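PDB 3WXX: AopB from Aeromonas hydrophila, which serves as a hydrophobic translocator of the type III secretion system, contributing to the translocon in the host membrane and bound here to its chaperone AcrH. Local coordinates for the interface of chains B and A. Numbering follows the deposited sequence. Chains: chain A, AopB; chain B, AcrH.

Contact 1: the interface of chains B and A. Residues chain B 57-58, 85, 89; chain A 131, 135, 140, 143-144, 147.
B:His57 and B:Tyr85 meet a row of alanines on AopB through two contrasting first torsions. In B:His57 the ring carbon CG sits between the backbone N and the carbonyl carbon (chi1 64°), which stands the imidazole against A:Ala144; in B:Tyr85 CG points away from the backbone N (chi1 -177°), carrying the phenol toward A:Val131 and A:Ala143. The imidazole lies between a ring of its own chain and the AopB helix. On one face lies the rim of the B:Tyr58 ring; over the other lies A:Ala144 CA, 3.9 Å from the ring centroid in a CH-pi contact. The A:Ala143 methyl comes in at the edge of the imidazole, in its plane, with CB 3.7 Å from B:His57 CD2. Further along the helix, A:Ala147 CB packs on the methylene CB of B:His57 at 3.6 Å. The phenol of B:Tyr85 crosses A:Val131 at about a right angle, its CE1 carbon 3.8 Å from the CG1 methyl. Its hydroxyl OH turns back within AcrH to the main-chain O of B:His57, a hydrogen bond of 2.5 Å with a C=O...donor angle of 165°, almost in line with the carbonyl. This bond ties the phenol to the backbone of B:His57 and would steady both residues; it does not itself set the imidazole's rotation. B:Tyr58 OH lies 3.3 Å from A:Gly140 CA. Small residues on helix 126-151 let the chaperone's aromatic groups come near the helix backbone, a worked case of shape matching by alanine and glycine. The site holds a helix that overlaps two predicted transmembrane segments of AopB against AcrH, and so probably shields apolar surface before secretion.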
loop_
_atom_site.group_PDB
_atom_site.type_symbol
_atom_site.label_atom_id
_atom_site.label_comp_id
_atom_site.label_asym_id
_atom_site.label_seq_id
_atom_site.Cartn_x
_atom_site.Cartn_y
_atom_site.Cartn_z
ATOM N N HIS B 57 -5.395 6.248 1.904
ATOM C CA HIS B 57 -4.592 5.065 1.988
ATOM C C HIS B 57 -5.417 3.872 2.423
ATOM O O HIS B 57 -4.865 2.853 2.875
ATOM C CB HIS B 57 -3.360 5.299 2.888
ATOM C CG HIS B 57 -3.679 5.580 4.334
ATOM N ND1 HIS B 57 -3.918 6.845 4.819
ATOM C CD2 HIS B 57 -3.738 4.762 5.410
ATOM C CE1 HIS B 57 -4.114 6.800 6.123
ATOM N NE2 HIS B 57 -3.993 5.548 6.511
ATOM N N TYR B 58 -6.732 4.022 2.289
ATOM C CA TYR B 58 -7.691 2.916 2.507
ATOM C C TYR B 58 -8.440 2.463 1.242
ATOM O O TYR B 58 -9.066 1.436 1.296
ATOM C CB TYR B 58 -8.679 3.231 3.641
ATOM C CG TYR B 58 -8.020 3.558 4.981
ATOM C CD1 TYR B 58 -7.604 2.552 5.872
ATOM C CD2 TYR B 58 -7.838 4.881 5.368
ATOM C CE1 TYR B 58 -6.995 2.880 7.104
ATOM C CE2 TYR B 58 -7.258 5.221 6.574
ATOM C CZ TYR B 58 -6.826 4.231 7.451
ATOM O OH TYR B 58 -6.236 4.667 8.625
ATOM N N TYR B 85 -1.180 -4.964 -0.120
ATOM C CA TYR B 85 -1.890 -3.982 0.700
ATOM C C TYR B 85 -3.320 -3.779 0.198
ATOM O O TYR B 85 -4.221 -3.696 0.970
ATOM C CB TYR B 85 -1.158 -2.639 0.772
ATOM C CG TYR B 85 -1.816 -1.612 1.671
ATOM C CD1 TYR B 85 -1.547 -1.584 3.009
ATOM C CD2 TYR B 85 -2.688 -0.678 1.176
ATOM C CE1 TYR B 85 -2.118 -0.646 3.858
ATOM C CE2 TYR B 85 -3.304 0.246 2.014
ATOM C CZ TYR B 85 -2.997 0.283 3.365
ATOM O OH TYR B 85 -3.596 1.211 4.276
HETATM N N MSE B 89 -7.241 -4.297 2.183
HETATM C CA MSE B 89 -8.303 -3.293 2.239
HETATM C C MSE B 89 -9.568 -3.754 1.565
HETATM O O MSE B 89 -10.590 -3.078 1.621
HETATM C CB MSE B 89 -7.864 -1.990 1.546
HETATM C CG MSE B 89 -6.630 -1.353 2.168
HETATM SE SE MSE B 89 -7.040 -0.761 4.010
HETATM C CE MSE B 89 -6.348 -2.245 5.096
ATOM N N VAL A 131 3.038 -4.642 7.530
ATOM C CA VAL A 131 1.989 -3.616 7.582
ATOM C C VAL A 131 0.763 -4.146 8.345
ATOM O O VAL A 131 0.160 -3.427 9.127
ATOM C CB VAL A 131 1.617 -3.100 6.169
ATOM C CG1 VAL A 131 0.541 -2.048 6.243
ATOM C CG2 VAL A 131 2.844 -2.512 5.484
ATOM N N ILE A 135 -0.617 -2.367 11.754
ATOM C CA ILE A 135 -2.064 -2.080 11.961
ATOM C C ILE A 135 -2.600 -2.642 13.270
ATOM O O ILE A 135 -3.331 -1.958 13.982
ATOM C CB ILE A 135 -2.904 -2.570 10.773
ATOM C CG1 ILE A 135 -2.603 -1.677 9.547
ATOM C CG2 ILE A 135 -4.362 -2.621 11.152
ATOM C CD1 ILE A 135 -3.315 -2.071 8.284
ATOM N N GLY A 140 -4.675 3.093 12.469
ATOM C CA GLY A 140 -4.529 4.015 11.347
ATOM C C GLY A 140 -3.136 4.600 11.146
ATOM O O GLY A 140 -2.765 4.932 10.011
ATOM N N ALA A 143 -1.331 1.789 9.315
ATOM C CA ALA A 143 -1.726 1.764 7.916
ATOM C C ALA A 143 -1.030 2.890 7.171
ATOM O O ALA A 143 -0.496 2.675 6.095
ATOM C CB ALA A 143 -3.225 1.919 7.771
ATOM N N ALA A 144 -1.092 4.088 7.743
ATOM C CA ALA A 144 -0.457 5.246 7.141
ATOM C C ALA A 144 1.002 4.989 6.779
ATOM O O ALA A 144 1.357 4.988 5.621
ATOM C CB ALA A 144 -0.527 6.428 8.078
ATOM N N ALA A 147 1.353 2.268 4.103
ATOM C CA ALA A 147 1.056 2.672 2.748
ATOM C C ALA A 147 2.180 3.544 2.190
ATOM O O ALA A 147 2.518 3.433 1.018
ATOM C CB ALA A 147 -0.269 3.404 2.690
#

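Contact 2: the interface of chains B and A. Residues chain B 21, 25, 28-29; chain A 24-25, 28.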
loop_
_atom_site.group_PDB
_atom_site.type_symbol
_atom_site.label_atom_id
_atom_site.label_comp_id
_atom_site.label_asym_id
_atom_site.label_seq_id
_atom_site.Cartn_x
_atom_site.Cartn_y
_atom_site.Cartn_z
ATOM N N VAL B 21 -10.042 17.770 0.623
ATOM C CA VAL B 21 -10.114 17.346 -0.775
ATOM C C VAL B 21 -11.429 16.596 -0.991
ATOM O O VAL B 21 -11.744 15.687 -0.246
ATOM C CB VAL B 21 -8.918 16.475 -1.157
ATOM C CG1 VAL B 21 -9.120 15.885 -2.528
ATOM C CG2 VAL B 21 -7.656 17.293 -1.141
ATOM N N THR B 25 -13.061 15.654 -6.521
ATOM C CA THR B 25 -11.723 15.991 -7.033
ATOM C C THR B 25 -10.849 14.730 -7.111
ATOM O O THR B 25 -10.053 14.541 -8.051
ATOM C CB THR B 25 -10.995 17.042 -6.182
ATOM O OG1 THR B 25 -11.835 18.186 -5.981
ATOM C CG2 THR B 25 -9.724 17.487 -6.885
ATOM N N GLN B 28 -11.700 12.697 -10.004
ATOM C CA GLN B 28 -11.150 13.269 -11.226
ATOM C C GLN B 28 -9.760 12.734 -11.436
ATOM O O GLN B 28 -9.429 12.232 -12.511
ATOM C CB GLN B 28 -11.116 14.787 -11.130
ATOM C CG GLN B 28 -12.385 15.442 -11.657
ATOM C CD GLN B 28 -12.541 16.874 -11.156
ATOM O OE1 GLN B 28 -11.603 17.676 -11.219
ATOM N NE2 GLN B 28 -13.722 17.193 -10.635
ATOM N N LEU B 29 -8.982 12.779 -10.369
ATOM C CA LEU B 29 -7.629 12.263 -10.404
ATOM C C LEU B 29 -7.573 10.748 -10.671
ATOM O O LEU B 29 -6.648 10.285 -11.340
ATOM C CB LEU B 29 -6.942 12.611 -9.098
ATOM C CG LEU B 29 -5.479 12.281 -8.950
ATOM C CD1 LEU B 29 -4.652 12.905 -10.047
ATOM C CD2 LEU B 29 -5.031 12.805 -7.599
ATOM N N GLU A 24 -5.753 22.068 -11.537
ATOM C CA GLU A 24 -6.107 21.747 -10.144
ATOM C C GLU A 24 -5.598 20.358 -9.712
ATOM O O GLU A 24 -5.317 20.137 -8.538
ATOM C CB GLU A 24 -7.632 21.810 -9.958
ATOM C CG GLU A 24 -8.105 21.912 -8.508
ATOM C CD GLU A 24 -9.501 21.334 -8.286
ATOM O OE1 GLU A 24 -10.322 21.313 -9.226
ATOM O OE2 GLU A 24 -9.789 20.882 -7.161
ATOM N N LEU A 25 -5.493 19.430 -10.661
ATOM C CA LEU A 25 -4.977 18.094 -10.391
ATOM C C LEU A 25 -3.487 18.080 -10.132
ATOM O O LEU A 25 -3.010 17.235 -9.372
ATOM C CB LEU A 25 -5.303 17.126 -11.538
ATOM C CG LEU A 25 -6.803 16.867 -11.707
ATOM C CD1 LEU A 25 -7.108 15.779 -12.726
ATOM C CD2 LEU A 25 -7.477 16.538 -10.386
ATOM N N LEU A 28 -3.198 19.200 -6.606
ATOM C CA LEU A 28 -3.505 18.032 -5.765
ATOM C C LEU A 28 -2.400 16.986 -5.725
ATOM O O LEU A 28 -2.147 16.396 -4.683
ATOM C CB LEU A 28 -4.782 17.367 -6.260
ATOM C CG LEU A 28 -5.356 16.258 -5.388
ATOM C CD1 LEU A 28 -5.599 16.731 -3.960
ATOM C CD2 LEU A 28 -6.645 15.742 -5.999
#
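A:Leu28 and B:Val21 point toward each other tip to tip, while the neighbouring pairs are crossed, and this difference in approach organises the packing of AopB helix 24-42 on AcrH. The two methyls of A:Leu28 divide the work. CD1 meets the CG2 methyl of B:Val21 at 3.5 Å, at the segment preceding AcrH helix 23-38. CD2 is directed to the helix itself, where it touches B:Thr25 CG2 at 3.6 Å and B:Leu29 CD2 at 3.7 Å. Both of these partners run obliquely across the leucine, so its branched end bridges residues one turn apart on the chaperone helix. B:Thr25 serves two partners with one methyl. With OG1 beside the backbone N (chi1 -52°), CG2 is anti to that N and turned to the AopB helix, where it meets both A:Leu28 and A:Glu24. A:Glu24 crosses this threonine at about a right angle, its chain extended beyond CG. A:Leu25 points its CD2 methyl at the backbone of the chaperone helix, with CD2 lying 4.0 Å from the backbone O of B:Thr25, and also approaching the CB carbons of B:Gln28 and B:Leu29. The patch thus illustrates a familiar division in helix packing: leucines, a valine and the threonine methyl supply the apolar centre, while glutamine and glutamate border it. It ties an N-terminal segment of AopB to the chaperone's early helical region. At the polar margin, the carboxylate oxygen OE2 of A:Glu24 lies 3.4 Å from the methyl CG2 of B:Thr25.

About 21 Å separates the centres of the C-alpha atoms of contact 1 and contact 2, and they share no residue or helix. On AopB they use helices 126-151 and 24-42, far apart in sequence; on AcrH, contact 2 draws on helix 23-38 and the residue stretch just before it, whereas contact 1 takes helix 76-89 and the turn after helix 42-55. The chaperone therefore engages both an N-terminal segment and a predicted membrane region of the same translocator. Such spaced attachment suits a one-to-one complex in which AcrH could hold AopB in a form fit for secretion.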